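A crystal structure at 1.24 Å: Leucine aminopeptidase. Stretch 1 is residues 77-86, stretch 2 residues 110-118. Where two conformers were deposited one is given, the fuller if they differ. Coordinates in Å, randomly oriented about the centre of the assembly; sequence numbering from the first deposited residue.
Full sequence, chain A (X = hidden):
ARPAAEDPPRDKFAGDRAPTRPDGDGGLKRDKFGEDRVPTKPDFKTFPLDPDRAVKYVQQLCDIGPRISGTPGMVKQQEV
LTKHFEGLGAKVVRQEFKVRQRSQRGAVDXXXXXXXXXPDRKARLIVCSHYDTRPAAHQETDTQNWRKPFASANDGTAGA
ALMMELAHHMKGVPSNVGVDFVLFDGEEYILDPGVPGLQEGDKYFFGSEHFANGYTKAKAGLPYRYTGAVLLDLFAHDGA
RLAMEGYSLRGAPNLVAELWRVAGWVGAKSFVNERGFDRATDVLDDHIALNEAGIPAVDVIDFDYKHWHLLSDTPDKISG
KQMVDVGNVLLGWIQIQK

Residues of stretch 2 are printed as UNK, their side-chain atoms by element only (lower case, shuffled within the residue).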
# COMPACT_ATOMS: atom_id res chain seq x y z
N GLN A 77 12.59 -10.29 -0.82
CA GLN A 77 11.18 -9.97 -0.57
C GLN A 77 10.31 -10.35 -1.76
O GLN A 77 9.19 -10.87 -1.58
CB GLN A 77 11.05 -8.48 -0.26
CG GLN A 77 9.62 -7.98 -0.22
CD GLN A 77 9.51 -6.55 0.22
OE1 GLN A 77 8.69 -6.26 1.07
NE2 GLN A 77 10.28 -5.63 -0.40
N GLN A 78 10.77 -10.04 -2.97
CA GLN A 78 9.99 -10.39 -4.16
C GLN A 78 9.75 -11.89 -4.25
O GLN A 78 8.64 -12.33 -4.59
CB GLN A 78 10.69 -9.88 -5.42
CG GLN A 78 10.66 -8.37 -5.52
CD GLN A 78 11.71 -7.84 -6.48
OE1 GLN A 78 12.45 -8.61 -7.08
NE2 GLN A 78 11.76 -6.53 -6.65
N GLU A 79 10.77 -12.69 -3.92
CA GLU A 79 10.61 -14.14 -3.96
C GLU A 79 9.60 -14.61 -2.91
O GLU A 79 8.72 -15.44 -3.20
CB GLU A 79 11.96 -14.82 -3.73
CG GLU A 79 12.95 -14.54 -4.86
CD GLU A 79 14.39 -14.94 -4.57
OE1 GLU A 79 14.73 -15.25 -3.41
OE2 GLU A 79 15.20 -14.94 -5.53
N VAL A 80 9.73 -14.10 -1.68
CA VAL A 80 8.82 -14.47 -0.61
C VAL A 80 7.38 -14.15 -1.00
O VAL A 80 6.47 -14.98 -0.87
CB VAL A 80 9.22 -13.75 0.70
CG1 VAL A 80 8.12 -13.89 1.74
CG2 VAL A 80 10.56 -14.27 1.22
N LEU A 81 7.15 -12.92 -1.47
CA LEU A 81 5.80 -12.50 -1.81
C LEU A 81 5.25 -13.27 -2.99
O LEU A 81 4.07 -13.66 -2.99
CB LEU A 81 5.78 -11.00 -2.10
CG LEU A 81 6.02 -10.13 -0.85
CD1 LEU A 81 6.30 -8.71 -1.25
CD2 LEU A 81 4.85 -10.17 0.11
N THR A 82 6.07 -13.49 -4.03
CA THR A 82 5.59 -14.20 -5.20
C THR A 82 5.15 -15.61 -4.83
O THR A 82 4.06 -16.04 -5.21
CB THR A 82 6.68 -14.23 -6.29
OG1 THR A 82 6.96 -12.89 -6.70
CG2 THR A 82 6.25 -15.07 -7.49
N LYS A 83 5.99 -16.32 -4.07
CA LYS A 83 5.65 -17.68 -3.67
C LYS A 83 4.40 -17.71 -2.81
O LYS A 83 3.52 -18.57 -2.97
CB LYS A 83 6.82 -18.31 -2.93
CG LYS A 83 6.58 -19.72 -2.44
CD LYS A 83 7.77 -20.26 -1.66
CE LYS A 83 7.54 -21.69 -1.22
NZ LYS A 83 8.73 -22.25 -0.52
N HIS A 84 4.27 -16.74 -1.90
CA HIS A 84 3.11 -16.71 -1.02
C HIS A 84 1.82 -16.50 -1.82
O HIS A 84 0.82 -17.24 -1.66
CB HIS A 84 3.30 -15.56 -0.03
CG HIS A 84 2.19 -15.45 0.96
ND1 HIS A 84 2.08 -16.29 2.04
CD2 HIS A 84 1.13 -14.62 1.00
CE1 HIS A 84 1.00 -15.96 2.72
NE2 HIS A 84 0.40 -14.96 2.11
N PHE A 85 1.82 -15.48 -2.67
CA PHE A 85 0.62 -15.16 -3.43
C PHE A 85 0.26 -16.28 -4.40
O PHE A 85 -0.92 -16.66 -4.52
CB PHE A 85 0.78 -13.83 -4.18
CG PHE A 85 0.86 -12.61 -3.29
CD1 PHE A 85 -0.01 -12.44 -2.21
CD2 PHE A 85 1.80 -11.61 -3.55
CE1 PHE A 85 0.05 -11.29 -1.42
CE2 PHE A 85 1.85 -10.48 -2.76
CZ PHE A 85 0.98 -10.32 -1.71
N GLU A 86 1.25 -16.82 -5.11
CA GLU A 86 0.96 -17.91 -6.05
C GLU A 86 0.43 -19.13 -5.31
O GLU A 86 -0.48 -19.82 -5.80
CB GLU A 86 2.21 -18.27 -6.84
CG GLU A 86 2.57 -17.24 -7.90
CD GLU A 86 3.81 -17.59 -8.70
OE1 GLU A 86 4.62 -18.43 -8.26
OE2 GLU A 86 3.96 -17.03 -9.79
N UNK A 110 14.12 -1.58 -10.86
CA UNK A 110 12.90 -1.51 -10.09
C UNK A 110 11.95 -2.59 -10.60
O UNK A 110 11.94 -2.92 -11.80
c UNK A 110 13.09 0.99 -9.85
c UNK A 110 13.77 2.72 -7.77
c UNK A 110 12.23 -0.15 -10.29
s UNK A 110 12.87 1.18 -8.08
N UNK A 111 11.13 -3.11 -9.69
CA UNK A 111 10.11 -4.10 -10.06
C UNK A 111 8.85 -3.84 -9.26
O UNK A 111 8.85 -3.98 -8.03
c UNK A 111 10.59 -5.53 -9.79
c UNK A 111 9.60 -6.55 -10.37
o UNK A 111 11.87 -5.74 -10.40
N UNK A 112 7.75 -3.49 -9.94
CA UNK A 112 6.46 -3.55 -9.27
C UNK A 112 5.96 -4.99 -9.33
O UNK A 112 6.21 -5.71 -10.30
c UNK A 112 5.42 -2.68 -9.97
n UNK A 112 5.27 -0.49 -10.97
c UNK A 112 5.74 -1.19 -9.94
o UNK A 112 6.38 -0.68 -9.01
N UNK A 113 5.26 -5.42 -8.29
CA UNK A 113 4.67 -6.76 -8.27
C UNK A 113 3.15 -6.63 -8.28
O UNK A 113 2.58 -5.81 -7.56
c UNK A 113 5.10 -7.52 -7.02
c UNK A 113 6.19 -9.55 -7.99
c UNK A 113 5.70 -9.48 -5.55
c UNK A 113 5.23 -9.04 -6.93
N UNK A 114 2.48 -7.44 -9.10
CA UNK A 114 1.03 -7.43 -9.16
C UNK A 114 0.56 -8.85 -8.88
O UNK A 114 0.96 -9.78 -9.59
c UNK A 114 0.88 -5.17 -12.31
c UNK A 114 -1.03 -6.98 -10.53
c UNK A 114 1.05 -5.56 -10.84
c UNK A 114 0.51 -6.95 -10.51
N UNK A 115 -0.28 -9.02 -7.87
CA UNK A 115 -0.93 -10.30 -7.57
C UNK A 115 -2.41 -10.14 -7.88
O UNK A 115 -3.10 -9.38 -7.21
c UNK A 115 -0.70 -10.71 -6.12
N UNK A 116 -2.88 -10.85 -8.91
CA UNK A 116 -4.20 -10.63 -9.47
C UNK A 116 -5.15 -11.74 -9.07
O UNK A 116 -4.81 -12.93 -9.14
o UNK A 116 -3.50 -9.43 -11.49
c UNK A 116 -4.14 -10.57 -11.00
N UNK A 117 -6.36 -11.32 -8.72
CA UNK A 117 -7.47 -12.19 -8.35
C UNK A 117 -8.66 -11.89 -9.26
O UNK A 117 -8.96 -10.73 -9.56
c UNK A 117 -6.12 -10.78 -5.43
n UNK A 117 -5.17 -11.15 -4.51
c UNK A 117 -5.20 -12.51 -4.37
c UNK A 117 -4.44 -13.35 -3.55
c UNK A 117 -5.67 -15.22 -4.47
c UNK A 117 -6.44 -14.40 -5.28
c UNK A 117 -7.91 -11.89 -6.90
c UNK A 117 -6.79 -11.88 -5.89
c UNK A 117 -4.68 -14.70 -3.61
c UNK A 117 -6.20 -13.01 -5.23
N UNK A 118 -9.35 -12.95 -9.67
CA UNK A 118 -10.61 -12.88 -10.42
C UNK A 118 -10.38 -12.27 -11.80
O UNK A 118 -10.75 -11.12 -12.07
c UNK A 118 -11.67 -11.36 -5.92
c UNK A 118 -11.69 -12.32 -8.15
c UNK A 118 -11.59 -12.62 -5.36
c UNK A 118 -11.54 -13.74 -6.17
c UNK A 118 -11.72 -12.13 -9.65
c UNK A 118 -11.71 -11.21 -7.31
c UNK A 118 -11.60 -13.60 -7.56
O HOH W 1 13.86 -5.26 -8.16

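Position 110 carries three carbons and a sulfur in an unbranched chain, the sulfur next to last. It points away from the helix and touches nothing on it: Met 110.

At position 111 the first side-chain carbon bears one oxygen and one carbon, and it points toward the helix. That carbon, CB, lies 3.5 Å from Gln 78 NE2. A beta-branched hydroxyl residue fits: Thr 111. Water 1 joins the two side chains, accepting from Gln 78 NE2 at 2.9 Å and lying 3.0 Å from Thr 111 OG1.

Position 112 has two carbons, the second carrying an oxygen and a nitrogen. This short amide points away and finds its hydrogen bonds elsewhere in the structure: Asn 112.

Position 113 holds four carbons forked at the second, and it points toward the helix, where the fork reaches Leu 81 and Thr 82. The residue is Leu 113. Leu 113 CD2 lies 3.8 Å from Leu 81 CB, and Leu 113 CD1 lies 3.7 Å from Thr 82 OG1, with CD2 nearly as close to that oxygen. Thr 82 OG1 also donates to Gln 78 O at 2.8 Å.

Position 114 also has four carbons, but forked at the first, one arm two carbons long. It points away, without a helix contact: Ile 114.

Position 115 shows a single carbon, directed toward the helix and 3.7 Å from Phe 85 CD2. It is Ala 115. Its CB sits over one face of the Phe 85 ring, 4.0 Å from the centroid and 27° off the normal, a CH-pi contact.

Position 116 has one carbon and then one oxygen, out of reach of the helix: Ser 116.

Position 117 has one carbon followed by fused five- and six-membered rings holding eight carbons and one nitrogen. Its CB points sideways, but the far end comes nearer the helix. This is Trp 117, whose CH2 lies 4.3 Å from Phe 85 O.

Position 118, one carbon and a six-carbon ring, lies beyond the strand and out of reach: Phe 118.

The rule is alternation: 111, 113 and 115 face a helix running nearly parallel to the strand, at 6°, while 110, 112 and 114 turn away. Gln 78, Leu 81 and Phe 85 point back from the helix. No direct hydrogen bond crosses; packing dominates, with Leu 113 covered most and small Ala 115 meeting the broad Phe 85 ring.

Stretch 2 (110-118) MTNLIASWF
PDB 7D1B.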